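Mirolysin (Tannerella forsythia, PDB 6R7V) probably cleaves peptide bonds as a zinc-dependent metallopeptidase of the pappalysin family of metzincins, here in its latent zymogen form. Local coordinates at residues P89-L95 and P259-M264; A106-P110 and W146-Y151; N98-E102 and R285-L289. The protein carries 1 engineered substitution. One frame throughout, in Å; residues are numbered along the deposited sequence. Where two conformers were deposited one is given.

Contact 1: P89-L95 and P259-M264; sequences PSAFANL and PGVMFM
One phenylalanine ring, F92, has a proline over one face and a methionine over the other, with a second methionine lying obliquely. F92 sits in a short, weakly bonded helix at about 90-93. P89 is extended (phi/psi -52/138), and its O accepts hydrogen bonds from F92 N at 2.8 Å and from A93 N at 2.9 Å. L95 N hydrogen-bonds to F92 O at 2.9 Å. Segment 259-264 has no regular structure. A cis peptide precedes P259, G260 has positive phi (74/-147), and M262 (-87/70) centres an inverse gamma turn. The closest CA atoms are those of A91 and P259, 6.4 Å apart.

The m rotamer of F92 (chi1 -67°, chi2 -48°) carries its ring into the curve of this loop. P259 CB and M262 CG each lie 4.2 Å from the ring centroid and make CH-pi contacts on opposite faces. M262 (t, t, chi3 -92°) places SD 5.0 Å from that centroid. M264 (p, m, m) places SD 4.7 Å from it. Both are Met-aromatic contacts. G260 O meets the ring edge, 3.5 Å from F92 CZ. Other apolar contacts flank the ring: A91 CB to P259 CB 3.7 Å, P89 CG to M264 CE 3.8 Å and L95 CD1 to M262 CE 3.9 Å. About 363 Å² is buried in all.

F263 O is hydrogen-bonded to T270 OG1, and the M264 backbone to that of N276. The arrangement is aromatic packing of a short helix against a long loop of the catalytic domain, a loop that probably leads into the metzincin Met-turn.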
ATOM      1  N   PRO A  89     -18.327  11.259   3.496  1.00 20.66           N
ATOM      2  CA  PRO A  89     -19.308  12.356   3.277  1.00 19.33           C
ATOM      3  C   PRO A  89     -20.042  12.176   1.952  1.00 21.94           C
ATOM      4  O   PRO A  89     -19.414  11.774   0.964  1.00 20.36           O
ATOM      5  CB  PRO A  89     -18.438  13.616   3.266  1.00 21.30           C
ATOM      6  CG  PRO A  89     -17.222  13.223   4.084  1.00 24.25           C
ATOM      7  CD  PRO A  89     -16.964  11.789   3.715  1.00 21.02           C
ATOM      8  N   SER A  90     -21.350  12.416   1.935  1.00 20.90           N
ATOM      9  CA  SER A  90     -22.171  12.232   0.730  1.00 21.72           C
ATOM     10  C   SER A  90     -21.588  12.966  -0.455  1.00 27.17           C
ATOM     11  O   SER A  90     -21.679  12.437  -1.556  1.00 28.93           O
ATOM     12  CB  SER A  90     -23.610  12.672   0.968  1.00 25.97           C
ATOM     13  OG  SER A  90     -23.632  14.025   1.378  1.00 36.79           O
ATOM     14  N   ALA A  91     -20.942  14.145  -0.246  1.00 24.24           N
ATOM     15  CA  ALA A  91     -20.337  14.887  -1.353  1.00 25.12           C
ATOM     16  C   ALA A  91     -19.181  14.135  -2.029  1.00 28.99           C
ATOM     17  O   ALA A  91     -18.889  14.405  -3.196  1.00 32.27           O
ATOM     18  CB  ALA A  91     -19.866  16.255  -0.895  1.00 26.46           C
ATOM     19  N   PHE A  92     -18.549  13.181  -1.324  1.00 22.04           N
ATOM     20  CA  PHE A  92     -17.443  12.394  -1.877  1.00 22.33           C
ATOM     21  C   PHE A  92     -17.830  10.935  -2.148  1.00 29.07           C
ATOM     22  O   PHE A  92     -17.095  10.237  -2.863  1.00 26.28           O
ATOM     23  CB  PHE A  92     -16.247  12.404  -0.931  1.00 22.34           C
ATOM     24  CG  PHE A  92     -15.503  13.702  -0.689  1.00 21.61           C
ATOM     25  CD1 PHE A  92     -15.117  14.517  -1.749  1.00 21.36           C
ATOM     26  CD2 PHE A  92     -15.119  14.067   0.598  1.00 20.72           C
ATOM     27  CE1 PHE A  92     -14.374  15.683  -1.519  1.00 20.80           C
ATOM     28  CE2 PHE A  92     -14.401  15.237   0.826  1.00 22.66           C
ATOM     29  CZ  PHE A  92     -13.999  16.019  -0.238  1.00 20.61           C
ATOM     30  N   ALA A  93     -18.952  10.445  -1.555  1.00 28.17           N
ATOM     31  CA  ALA A  93     -19.334   9.031  -1.714  1.00 27.18           C
ATOM     32  C   ALA A  93     -19.544   8.668  -3.180  1.00 28.13           C
ATOM     33  O   ALA A  93     -19.207   7.552  -3.575  1.00 26.21           O
ATOM     34  CB  ALA A  93     -20.587   8.727  -0.908  1.00 28.33           C
ATOM     35  N   ASN A  94     -20.015   9.617  -3.999  1.00 25.78           N
ATOM     36  CA  ASN A  94     -20.244   9.416  -5.428  1.00 25.89           C
ATOM     37  C   ASN A  94     -18.916   9.293  -6.221  1.00 27.02           C
ATOM     38  O   ASN A  94     -18.908   8.754  -7.329  1.00 27.97           O
ATOM     39  CB  ASN A  94     -21.119  10.555  -5.983  1.00 32.46           C
ATOM     40  CG  ASN A  94     -20.911  11.885  -5.286  1.00 62.00           C
ATOM     41  OD1 ASN A  94     -19.822  12.468  -5.313  1.00 61.69           O
ATOM     42  ND2 ASN A  94     -21.954  12.391  -4.637  1.00 53.51           N
ATOM     43  N   LEU A  95     -17.778   9.694  -5.606  1.00 20.86           N
ATOM     44  CA  LEU A  95     -16.451   9.555  -6.224  1.00 18.61           C
ATOM     45  C   LEU A  95     -15.747   8.307  -5.747  1.00 18.12           C
ATOM     46  O   LEU A  95     -14.666   7.993  -6.269  1.00 17.72           O
ATOM     47  CB  LEU A  95     -15.534  10.770  -5.905  1.00 18.98           C
ATOM     48  CG  LEU A  95     -16.062  12.145  -6.263  1.00 24.10           C
ATOM     49  CD1 LEU A  95     -15.099  13.228  -5.743  1.00 24.02           C
ATOM     50  CD2 LEU A  95     -16.203  12.279  -7.763  1.00 27.71           C
ATOM     51  N   PRO A 259     -16.760  20.754  -0.955  1.00 25.09           N
ATOM     52  CA  PRO A 259     -16.469  19.778   0.117  1.00 23.26           C
ATOM     53  C   PRO A 259     -15.020  19.737   0.623  1.00 23.72           C
ATOM     54  O   PRO A 259     -14.736  18.947   1.513  1.00 22.48           O
ATOM     55  CB  PRO A 259     -16.863  18.439  -0.522  1.00 24.86           C
ATOM     56  CG  PRO A 259     -16.627  18.644  -1.992  1.00 27.91           C
ATOM     57  CD  PRO A 259     -17.043  20.077  -2.235  1.00 24.83           C
ATOM     58  N   GLY A 260     -14.128  20.565   0.081  1.00 21.05           N
ATOM     59  CA  GLY A 260     -12.754  20.639   0.575  1.00 20.75           C
ATOM     60  C   GLY A 260     -11.869  19.465   0.190  1.00 21.30           C
ATOM     61  O   GLY A 260     -12.008  18.881  -0.887  1.00 19.49           O
ATOM     62  N   VAL A 261     -10.932  19.122   1.075  1.00 18.73           N
ATOM     63  CA  VAL A 261      -9.964  18.067   0.797  1.00 18.45           C
ATOM     64  C   VAL A 261     -10.425  16.718   1.330  1.00 19.61           C
ATOM     65  O   VAL A 261     -11.143  16.610   2.313  1.00 19.08           O
ATOM     66  CB  VAL A 261      -8.553  18.456   1.283  1.00 21.54           C
ATOM     67  CG1 VAL A 261      -8.083  19.772   0.634  1.00 21.38           C
ATOM     68  CG2 VAL A 261      -8.464  18.531   2.811  1.00 22.02           C
ATOM     69  N   MET A 262     -10.022  15.668   0.635  1.00 16.85           N
ATOM     70  CA  MET A 262     -10.470  14.309   0.942  1.00 16.94           C
ATOM     71  C   MET A 262      -9.566  13.664   1.999  1.00 18.42           C
ATOM     72  O   MET A 262      -8.790  12.726   1.728  1.00 17.76           O
ATOM     73  CB  MET A 262     -10.473  13.504  -0.361  1.00 19.61           C
ATOM     74  CG  MET A 262     -11.417  12.391  -0.351  1.00 21.55           C
ATOM     75  SD  MET A 262     -11.281  11.555  -1.947  1.00 23.13           S
ATOM     76  CE  MET A 262     -12.530  12.363  -2.911  1.00 22.09           C
ATOM     77  N   PHE A 263      -9.663  14.177   3.231  1.00 15.96           N
ATOM     78  CA  PHE A 263      -8.782  13.718   4.313  1.00 15.61           C
ATOM     79  C   PHE A 263      -9.082  12.293   4.748  1.00 18.63           C
ATOM     80  O   PHE A 263      -8.261  11.706   5.451  1.00 16.83           O
ATOM     81  CB  PHE A 263      -8.862  14.662   5.515  1.00 17.19           C
ATOM     82  CG  PHE A 263     -10.232  14.782   6.127  1.00 17.84           C
ATOM     83  CD1 PHE A 263     -10.708  13.813   7.008  1.00 18.37           C
ATOM     84  CD2 PHE A 263     -11.060  15.853   5.808  1.00 18.57           C
ATOM     85  CE1 PHE A 263     -11.976  13.924   7.573  1.00 20.16           C
ATOM     86  CE2 PHE A 263     -12.321  15.966   6.379  1.00 21.61           C
ATOM     87  CZ  PHE A 263     -12.779  14.998   7.244  1.00 19.34           C
ATOM     88  N   MET A 264     -10.228  11.735   4.324  1.00 15.94           N
ATOM     89  CA  MET A 264     -10.630  10.358   4.650  1.00 15.12           C
ATOM     90  C   MET A 264     -10.185   9.355   3.550  1.00 16.18           C
ATOM     91  O   MET A 264     -10.548   8.180   3.591  1.00 16.27           O
ATOM     92  CB  MET A 264     -12.137  10.256   4.961  1.00 16.10           C
ATOM     93  CG  MET A 264     -13.114  10.471   3.804  1.00 16.64           C
ATOM     94  SD  MET A 264     -13.058  12.056   2.927  1.00 17.91           S
ATOM     95  CE  MET A 264     -13.450  13.188   4.257  1.00 17.51           C
TER

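Contact 2: A106-P110 and W146-Y151; sequences ARRDP and WNTRRY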
ATOM      1  N   ALA A 106      -1.286 -17.179   0.207  1.00 16.67           N
ATOM      2  CA  ALA A 106      -0.797 -18.270  -0.623  1.00 16.82           C
ATOM      3  C   ALA A 106      -0.974 -19.615   0.054  1.00 18.29           C
ATOM      4  O   ALA A 106      -0.876 -19.724   1.269  1.00 16.92           O
ATOM      5  CB  ALA A 106       0.685 -18.054  -0.916  1.00 19.44           C
ATOM      6  N   ARG A 107      -1.219 -20.653  -0.753  1.00 16.14           N
ATOM      7  CA  ARG A 107      -1.358 -22.014  -0.271  1.00 16.52           C
ATOM      8  C   ARG A 107      -0.279 -22.908  -0.866  1.00 17.89           C
ATOM      9  O   ARG A 107      -0.131 -24.063  -0.466  1.00 19.18           O
ATOM     10  CB  ARG A 107      -2.762 -22.580  -0.539  1.00 19.98           C
ATOM     11  CG  ARG A 107      -3.862 -21.801   0.193  1.00 21.67           C
ATOM     12  CD  ARG A 107      -3.808 -21.879   1.718  1.00 26.56           C
ATOM     13  NE  ARG A 107      -3.676 -23.248   2.232  1.00 33.42           N
ATOM     14  CZ  ARG A 107      -4.687 -24.085   2.449  1.00 54.93           C
ATOM     15  NH1 ARG A 107      -5.936 -23.708   2.202  1.00 44.63           N
ATOM     16  NH2 ARG A 107      -4.456 -25.305   2.916  1.00 48.42           N
ATOM     17  N   ARG A 108       0.489 -22.356  -1.811  1.00 17.21           N
ATOM     18  CA  ARG A 108       1.620 -23.078  -2.433  1.00 17.10           C
ATOM     19  C   ARG A 108       2.827 -22.169  -2.407  1.00 17.01           C
ATOM     20  O   ARG A 108       2.705 -21.007  -2.818  1.00 17.94           O
ATOM     21  CB  ARG A 108       1.288 -23.486  -3.876  1.00 18.97           C
ATOM     22  CG  ARG A 108       0.166 -24.504  -3.938  1.00 28.01           C
ATOM     23  CD  ARG A 108      -0.322 -24.688  -5.331  1.00 38.51           C
ATOM     24  NE  ARG A 108      -1.625 -25.350  -5.348  1.00 43.40           N
ATOM     25  CZ  ARG A 108      -2.185 -25.849  -6.442  1.00 62.15           C
ATOM     26  NH1 ARG A 108      -1.576 -25.742  -7.616  1.00 39.36           N
ATOM     27  NH2 ARG A 108      -3.364 -26.450  -6.373  1.00 58.01           N
ATOM     28  N   ASP A 109       3.967 -22.668  -1.878  1.00 16.97           N
ATOM     29  CA  ASP A 109       5.157 -21.831  -1.767  1.00 15.85           C
ATOM     30  C   ASP A 109       5.933 -21.885  -3.100  1.00 18.91           C
ATOM     31  O   ASP A 109       5.520 -22.616  -4.002  1.00 17.86           O
ATOM     32  CB  ASP A 109       6.017 -22.226  -0.539  1.00 17.98           C
ATOM     33  CG  ASP A 109       6.842 -23.494  -0.639  1.00 22.61           C
ATOM     34  OD1 ASP A 109       6.936 -24.070  -1.757  1.00 19.73           O
ATOM     35  OD2 ASP A 109       7.373 -23.942   0.414  1.00 25.64           O
ATOM     36  N   PRO A 110       7.051 -21.159  -3.262  1.00 17.40           N
ATOM     37  CA  PRO A 110       7.739 -21.157  -4.559  1.00 17.51           C
ATOM     38  C   PRO A 110       8.326 -22.501  -4.970  1.00 22.68           C
ATOM     39  O   PRO A 110       8.706 -22.654  -6.123  1.00 24.29           O
ATOM     40  CB  PRO A 110       8.856 -20.134  -4.345  1.00 18.49           C
ATOM     41  CG  PRO A 110       8.264 -19.180  -3.317  1.00 21.83           C
ATOM     42  CD  PRO A 110       7.615 -20.123  -2.366  1.00 18.20           C
ATOM     43  N   TRP A 146       9.519 -14.133  -1.581  1.00 17.07           N
ATOM     44  CA  TRP A 146       9.036 -15.182  -2.449  1.00 17.14           C
ATOM     45  C   TRP A 146       8.800 -14.554  -3.799  1.00 18.09           C
ATOM     46  O   TRP A 146       8.198 -13.465  -3.856  1.00 17.73           O
ATOM     47  CB  TRP A 146       7.715 -15.742  -1.932  1.00 15.82           C
ATOM     48  CG  TRP A 146       7.809 -16.601  -0.705  1.00 15.41           C
ATOM     49  CD1 TRP A 146       8.888 -16.787   0.127  1.00 17.73           C
ATOM     50  CD2 TRP A 146       6.757 -17.408  -0.182  1.00 15.01           C
ATOM     51  NE1 TRP A 146       8.583 -17.744   1.082  1.00 16.91           N
ATOM     52  CE2 TRP A 146       7.260 -18.082   0.956  1.00 18.18           C
ATOM     53  CE3 TRP A 146       5.463 -17.722  -0.631  1.00 15.96           C
ATOM     54  CZ2 TRP A 146       6.492 -19.002   1.671  1.00 17.46           C
ATOM     55  CZ3 TRP A 146       4.677 -18.550   0.137  1.00 17.52           C
ATOM     56  CH2 TRP A 146       5.201 -19.210   1.252  1.00 18.13           C
ATOM     57  N   ASN A 147       9.215 -15.250  -4.870  1.00 17.06           N
ATOM     58  CA  ASN A 147       9.059 -14.811  -6.266  1.00 16.29           C
ATOM     59  C   ASN A 147       8.079 -13.585  -6.392  1.00 17.75           C
ATOM     60  O   ASN A 147       6.854 -13.761  -6.433  1.00 16.87           O
ATOM     61  CB  ASN A 147       8.560 -15.968  -7.114  1.00 16.40           C
ATOM     62  CG  ASN A 147       8.514 -15.629  -8.591  1.00 19.39           C
ATOM     63  OD1 ASN A 147       8.659 -14.465  -9.011  1.00 20.03           O
ATOM     64  ND2 ASN A 147       8.227 -16.638  -9.397  1.00 22.03           N
ATOM     65  N   THR A 148       8.631 -12.353  -6.524  1.00 17.70           N
ATOM     66  CA  THR A 148       7.809 -11.138  -6.520  1.00 15.82           C
ATOM     67  C   THR A 148       6.957 -10.967  -7.782  1.00 18.80           C
ATOM     68  O   THR A 148       6.100 -10.072  -7.811  1.00 17.73           O
ATOM     69  CB  THR A 148       8.658  -9.897  -6.259  1.00 17.60           C
ATOM     70  OG1 THR A 148       9.651  -9.805  -7.279  1.00 17.85           O
ATOM     71  CG2 THR A 148       9.317  -9.939  -4.900  1.00 17.28           C
ATOM     72  N   ARG A 149       7.162 -11.836  -8.795  1.00 17.15           N
ATOM     73  CA  ARG A 149       6.317 -11.791  -9.996  0.55 17.24           C
ATOM     74  C   ARG A 149       4.991 -12.466  -9.700  1.00 18.69           C
ATOM     75  O   ARG A 149       4.019 -12.253 -10.413  1.00 18.37           O
ATOM     76  CB  ARG A 149       6.988 -12.535 -11.157  0.55 18.32           C
ATOM     77  CG  ARG A 149       8.389 -12.049 -11.485  0.55 24.43           C
ATOM     78  CD  ARG A 149       9.028 -12.841 -12.623  0.55 25.71           C
ATOM     79  NE  ARG A 149       8.312 -12.728 -13.901  0.55 26.49           N
ATOM     80  CZ  ARG A 149       8.285 -11.630 -14.649  0.55 40.01           C
ATOM     81  NH1 ARG A 149       8.874 -10.516 -14.228  0.55 27.27           N
ATOM     82  NH2 ARG A 149       7.647 -11.628 -15.814  0.55 35.74           N
ATOM     83  N   ARG A 150       4.955 -13.332  -8.672  1.00 17.27           N
ATOM     84  CA  ARG A 150       3.783 -14.136  -8.373  1.00 17.02           C
ATOM     85  C   ARG A 150       3.125 -13.844  -7.038  1.00 18.36           C
ATOM     86  O   ARG A 150       1.942 -14.157  -6.894  1.00 18.72           O
ATOM     87  CB  ARG A 150       4.164 -15.611  -8.412  1.00 19.36           C
ATOM     88  CG  ARG A 150       4.524 -16.026  -9.846  1.00 25.19           C
ATOM     89  CD  ARG A 150       4.918 -17.465  -9.968  1.00 38.21           C
ATOM     90  NE  ARG A 150       5.867 -17.591 -11.072  1.00 57.85           N
ATOM     91  CZ  ARG A 150       6.417 -18.730 -11.471  1.00 75.35           C
ATOM     92  NH1 ARG A 150       6.096 -19.873 -10.879  1.00 64.12           N
ATOM     93  NH2 ARG A 150       7.289 -18.736 -12.469  1.00 64.70           N
ATOM     94  N   TYR A 151       3.865 -13.328  -6.069  1.00 15.06           N
ATOM     95  CA  TYR A 151       3.312 -13.067  -4.741  1.00 14.39           C
ATOM     96  C   TYR A 151       3.525 -11.646  -4.340  1.00 15.95           C
ATOM     97  O   TYR A 151       4.575 -11.056  -4.615  1.00 15.94           O
ATOM     98  CB  TYR A 151       4.049 -13.923  -3.663  1.00 14.48           C
ATOM     99  CG  TYR A 151       4.063 -15.414  -3.927  1.00 14.13           C
ATOM    100  CD1 TYR A 151       3.111 -16.256  -3.350  1.00 14.64           C
ATOM    101  CD2 TYR A 151       5.100 -16.006  -4.655  1.00 14.29           C
ATOM    102  CE1 TYR A 151       3.164 -17.637  -3.533  1.00 15.43           C
ATOM    103  CE2 TYR A 151       5.190 -17.389  -4.798  1.00 15.10           C
ATOM    104  CZ  TYR A 151       4.212 -18.200  -4.244  1.00 16.05           C
ATOM    105  OH  TYR A 151       4.282 -19.553  -4.437  1.00 17.32           O
TER
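Two loops meet here at the ends of strands of the central mixed sheet. One leaves strand 101-105. The other leads into strand 152-157. Both strands run parallel to strand 45-55, whose V50 touches W146 and Y151.

The one hydrogen bond between the loops runs from Y151 OH to R108 O, 2.7 Å. The m rotamer of Y151 sends its ring across to that carbonyl. A106 CB packs at the ring edge, 3.6 Å from Y151 CE1. A106 CB also lies at the W146 ring edge, 4.2 Å from W146 CZ3. P110 and D109 cover one face of the indole. P110 CD is 3.8 Å from the centroid of its six-membered ring and D109 CB is 4.0 Å from it, both CH-pi contacts. P110 CG also reaches Y151 CE2 at 3.9 Å, so the proline touches both aromatic side chains.

The second loop is shaped by an Asx turn: N147 OD1 accepts from R149 N at 3.0 Å. N147 O accepts from R150 N and Y151 N, each at 3.0 Å. The carboxylate of D109 hydrogen-bonds to N111 and N113 within its own loop. The guanidinium of R108 hydrogen-bonds to the backbone of N309 and P310, near the C terminus.

Contact 3: N98-E102 and R285-L289; sequences NANIE and RMRSL
This contact joins the start of strand 101-105, in the central sheet of the metzincin fold, to the C-terminal part of helix 280-288. A99 and R287 have the nearest CA atoms, 7.2 Å apart. Ahead of the strand the chain bends: A99 has helical-region angles (-70/-21) and N100 is in the left-handed region (54/44). I101 is then extended (-120/129).

R287 (m, t, p, chi4 78°) is the polar link. R287 NH1 gives a hydrogen bond to A99 O at 2.9 Å and a weak one to N100 O at 3.0 Å. R287 NH2 gives hydrogen bonds to P41 O and S43 O, so the guanidinium bridges two backbone regions. N100 OD1 hydrogen-bonds to T44 OG1, and N100 N gives a weak hydrogen bond to N98 OD1 at 3.1 Å. R285 forms salt bridges with E30 and D214. S288 OG (p) donates to R285 O at 2.6 Å.

The apolar part belongs to M286 (m, t, m). I101 CD1 lies 4.3 Å from M286 CB, and A99 CB lies 4.2 Å from M286 CE.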
ATOM      1  N   ASN A  98     -14.477   1.128  -6.131  1.00 14.50           N
ATOM      2  CA  ASN A  98     -14.481  -0.288  -5.795  1.00 12.75           C
ATOM      3  C   ASN A  98     -13.370  -0.872  -6.646  1.00 14.46           C
ATOM      4  O   ASN A  98     -13.558  -0.981  -7.851  1.00 16.01           O
ATOM      5  CB  ASN A  98     -15.845  -0.866  -6.159  1.00 14.70           C
ATOM      6  CG  ASN A  98     -15.955  -2.347  -5.968  1.00 22.56           C
ATOM      7  OD1 ASN A  98     -14.959  -3.060  -5.781  1.00 17.83           O
ATOM      8  ND2 ASN A  98     -17.199  -2.821  -6.026  1.00 25.10           N
ATOM      9  N   ALA A  99     -12.209  -1.187  -6.049  1.00 13.20           N
ATOM     10  CA  ALA A  99     -11.069  -1.606  -6.861  1.00 12.79           C
ATOM     11  C   ALA A  99     -11.255  -2.951  -7.480  1.00 14.65           C
ATOM     12  O   ALA A  99     -10.549  -3.269  -8.427  1.00 14.69           O
ATOM     13  CB  ALA A  99      -9.792  -1.614  -6.026  1.00 13.68           C
ATOM     14  N   ASN A 100     -12.153  -3.790  -6.933  1.00 14.18           N
ATOM     15  CA  ASN A 100     -12.375  -5.130  -7.469  1.00 13.73           C
ATOM     16  C   ASN A 100     -11.039  -5.897  -7.538  1.00 14.16           C
ATOM     17  O   ASN A 100     -10.690  -6.568  -8.528  1.00 14.15           O
ATOM     18  CB  ASN A 100     -13.111  -5.072  -8.810  1.00 14.89           C
ATOM     19  CG  ASN A 100     -13.524  -6.421  -9.361  1.00 17.10           C
ATOM     20  OD1 ASN A 100     -13.706  -7.390  -8.617  1.00 18.52           O
ATOM     21  ND2 ASN A 100     -13.647  -6.501 -10.675  1.00 17.14           N
ATOM     22  N   ILE A 101     -10.272  -5.770  -6.442  1.00 13.12           N
ATOM     23  CA  ILE A 101      -9.026  -6.482  -6.212  1.00 13.24           C
ATOM     24  C   ILE A 101      -9.229  -7.294  -4.939  1.00 15.46           C
ATOM     25  O   ILE A 101      -9.631  -6.736  -3.910  1.00 15.65           O
ATOM     26  CB  ILE A 101      -7.838  -5.486  -6.089  1.00 15.11           C
ATOM     27  CG1 ILE A 101      -7.633  -4.712  -7.391  1.00 14.78           C
ATOM     28  CG2 ILE A 101      -6.550  -6.238  -5.715  1.00 16.69           C
ATOM     29  CD1 ILE A 101      -6.562  -3.562  -7.314  1.00 17.01           C
ATOM     30  N   GLU A 102      -8.917  -8.593  -5.011  1.00 14.73           N
ATOM     31  CA  GLU A 102      -8.966  -9.547  -3.898  1.00 16.63           C
ATOM     32  C   GLU A 102      -7.588  -9.964  -3.463  1.00 14.98           C
ATOM     33  O   GLU A 102      -6.706 -10.101  -4.309  1.00 15.94           O
ATOM     34  CB  GLU A 102      -9.662 -10.855  -4.343  1.00 19.70           C
ATOM     35  CG  GLU A 102     -11.152 -10.855  -4.470  1.00 30.58           C
ATOM     36  CD  GLU A 102     -11.675 -12.142  -5.089  1.00 25.19           C
ATOM     37  OE1 GLU A 102     -10.899 -13.097  -5.324  1.00 34.64           O
ATOM     38  OE2 GLU A 102     -12.867 -12.151  -5.420  1.00 29.43           O
ATOM     39  N   ARG A 285      -5.993   3.702 -11.684  1.00 15.82           N
ATOM     40  CA  ARG A 285      -4.549   3.658 -11.709  1.00 15.65           C
ATOM     41  C   ARG A 285      -4.050   2.305 -11.187  1.00 17.90           C
ATOM     42  O   ARG A 285      -3.137   1.719 -11.774  1.00 17.57           O
ATOM     43  CB  ARG A 285      -3.984   4.817 -10.884  1.00 16.79           C
ATOM     44  CG  ARG A 285      -2.492   4.758 -10.667  1.00 22.24           C
ATOM     45  CD  ARG A 285      -1.691   4.814 -11.945  1.00 32.08           C
ATOM     46  NE  ARG A 285      -1.667   6.152 -12.488  1.00 36.73           N
ATOM     47  CZ  ARG A 285      -0.595   6.933 -12.507  1.00 38.73           C
ATOM     48  NH1 ARG A 285       0.579   6.473 -12.103  1.00 26.55           N
ATOM     49  NH2 ARG A 285      -0.676   8.155 -12.988  1.00 26.21           N
ATOM     50  N   MET A 286      -4.620   1.821 -10.083  1.00 14.69           N
ATOM     51  CA  MET A 286      -4.173   0.542  -9.503  1.00 13.74           C
ATOM     52  C   MET A 286      -4.453  -0.627 -10.444  1.00 15.80           C
ATOM     53  O   MET A 286      -3.577  -1.468 -10.677  1.00 15.94           O
ATOM     54  CB  MET A 286      -4.886   0.327  -8.153  1.00 15.03           C
ATOM     55  CG  MET A 286      -4.440   1.360  -7.114  1.00 14.72           C
ATOM     56  SD  MET A 286      -4.953   0.892  -5.427  1.00 15.51           S
ATOM     57  CE  MET A 286      -6.742   1.260  -5.536  1.00 15.54           C
ATOM     58  N   ARG A 287      -5.643  -0.653 -11.053  1.00 14.57           N
ATOM     59  CA  ARG A 287      -5.972  -1.778 -11.913  1.00 14.19           C
ATOM     60  C   ARG A 287      -5.167  -1.805 -13.209  1.00 17.66           C
ATOM     61  O   ARG A 287      -4.950  -2.877 -13.795  1.00 16.40           O
ATOM     62  CB  ARG A 287      -7.454  -1.758 -12.271  1.00 15.27           C
ATOM     63  CG  ARG A 287      -8.346  -2.003 -11.038  1.00 15.76           C
ATOM     64  CD  ARG A 287      -9.816  -1.982 -11.448  1.00 14.36           C
ATOM     65  NE  ARG A 287     -10.151  -3.015 -12.434  1.00 15.88           N
ATOM     66  CZ  ARG A 287     -10.333  -4.303 -12.151  1.00 15.17           C
ATOM     67  NH1 ARG A 287     -10.255  -4.737 -10.889  1.00 15.13           N
ATOM     68  NH2 ARG A 287     -10.602  -5.172 -13.123  1.00 16.97           N
ATOM     69  N   SER A 288      -4.715  -0.614 -13.636  1.00 16.34           N
ATOM     70  CA  SER A 288      -3.952  -0.489 -14.884  0.51 16.17           C
ATOM     71  C   SER A 288      -2.647  -1.296 -14.856  1.00 18.96           C
ATOM     72  O   SER A 288      -2.168  -1.704 -15.926  1.00 19.23           O
ATOM     73  CB  SER A 288      -3.662   0.979 -15.195  0.51 19.19           C
ATOM     74  OG  SER A 288      -2.655   1.528 -14.363  0.51 21.38           O
ATOM     75  N   LEU A 289      -2.112  -1.581 -13.668  1.00 17.21           N
ATOM     76  CA  LEU A 289      -0.863  -2.364 -13.541  1.00 17.27           C
ATOM     77  C   LEU A 289      -1.059  -3.807 -13.946  1.00 19.81           C
ATOM     78  O   LEU A 289      -0.073  -4.519 -14.136  1.00 19.62           O
ATOM     79  CB  LEU A 289      -0.349  -2.316 -12.101  1.00 16.62           C
ATOM     80  CG  LEU A 289      -0.032  -0.939 -11.537  1.00 18.83           C
ATOM     81  CD1 LEU A 289       0.288  -1.036 -10.078  1.00 19.78           C
ATOM     82  CD2 LEU A 289       1.158  -0.292 -12.243  1.00 21.73           C
TER

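In the fold
From the N terminus the chain passes 89-95, then 98-102, then 106-110: the first segments of contacts 1, 3 and 2. The second segments follow as 146-151, 259-264 and 285-289. Contact 2 closes the shortest loop and is nested inside the loops of both others. Contacts 1 and 3 cross. Contact 1 ties helix 90-93 to the loop after strand 243-244. Contact 3 ties strand 101-105 to helix 280-288, its centre about 20 Å from those of the other two. Contact 2 joins loops at the ends of sheet strands. Contacts 1 and 2 lie on opposite sides of the chain's centre, about 37 Å apart between centres.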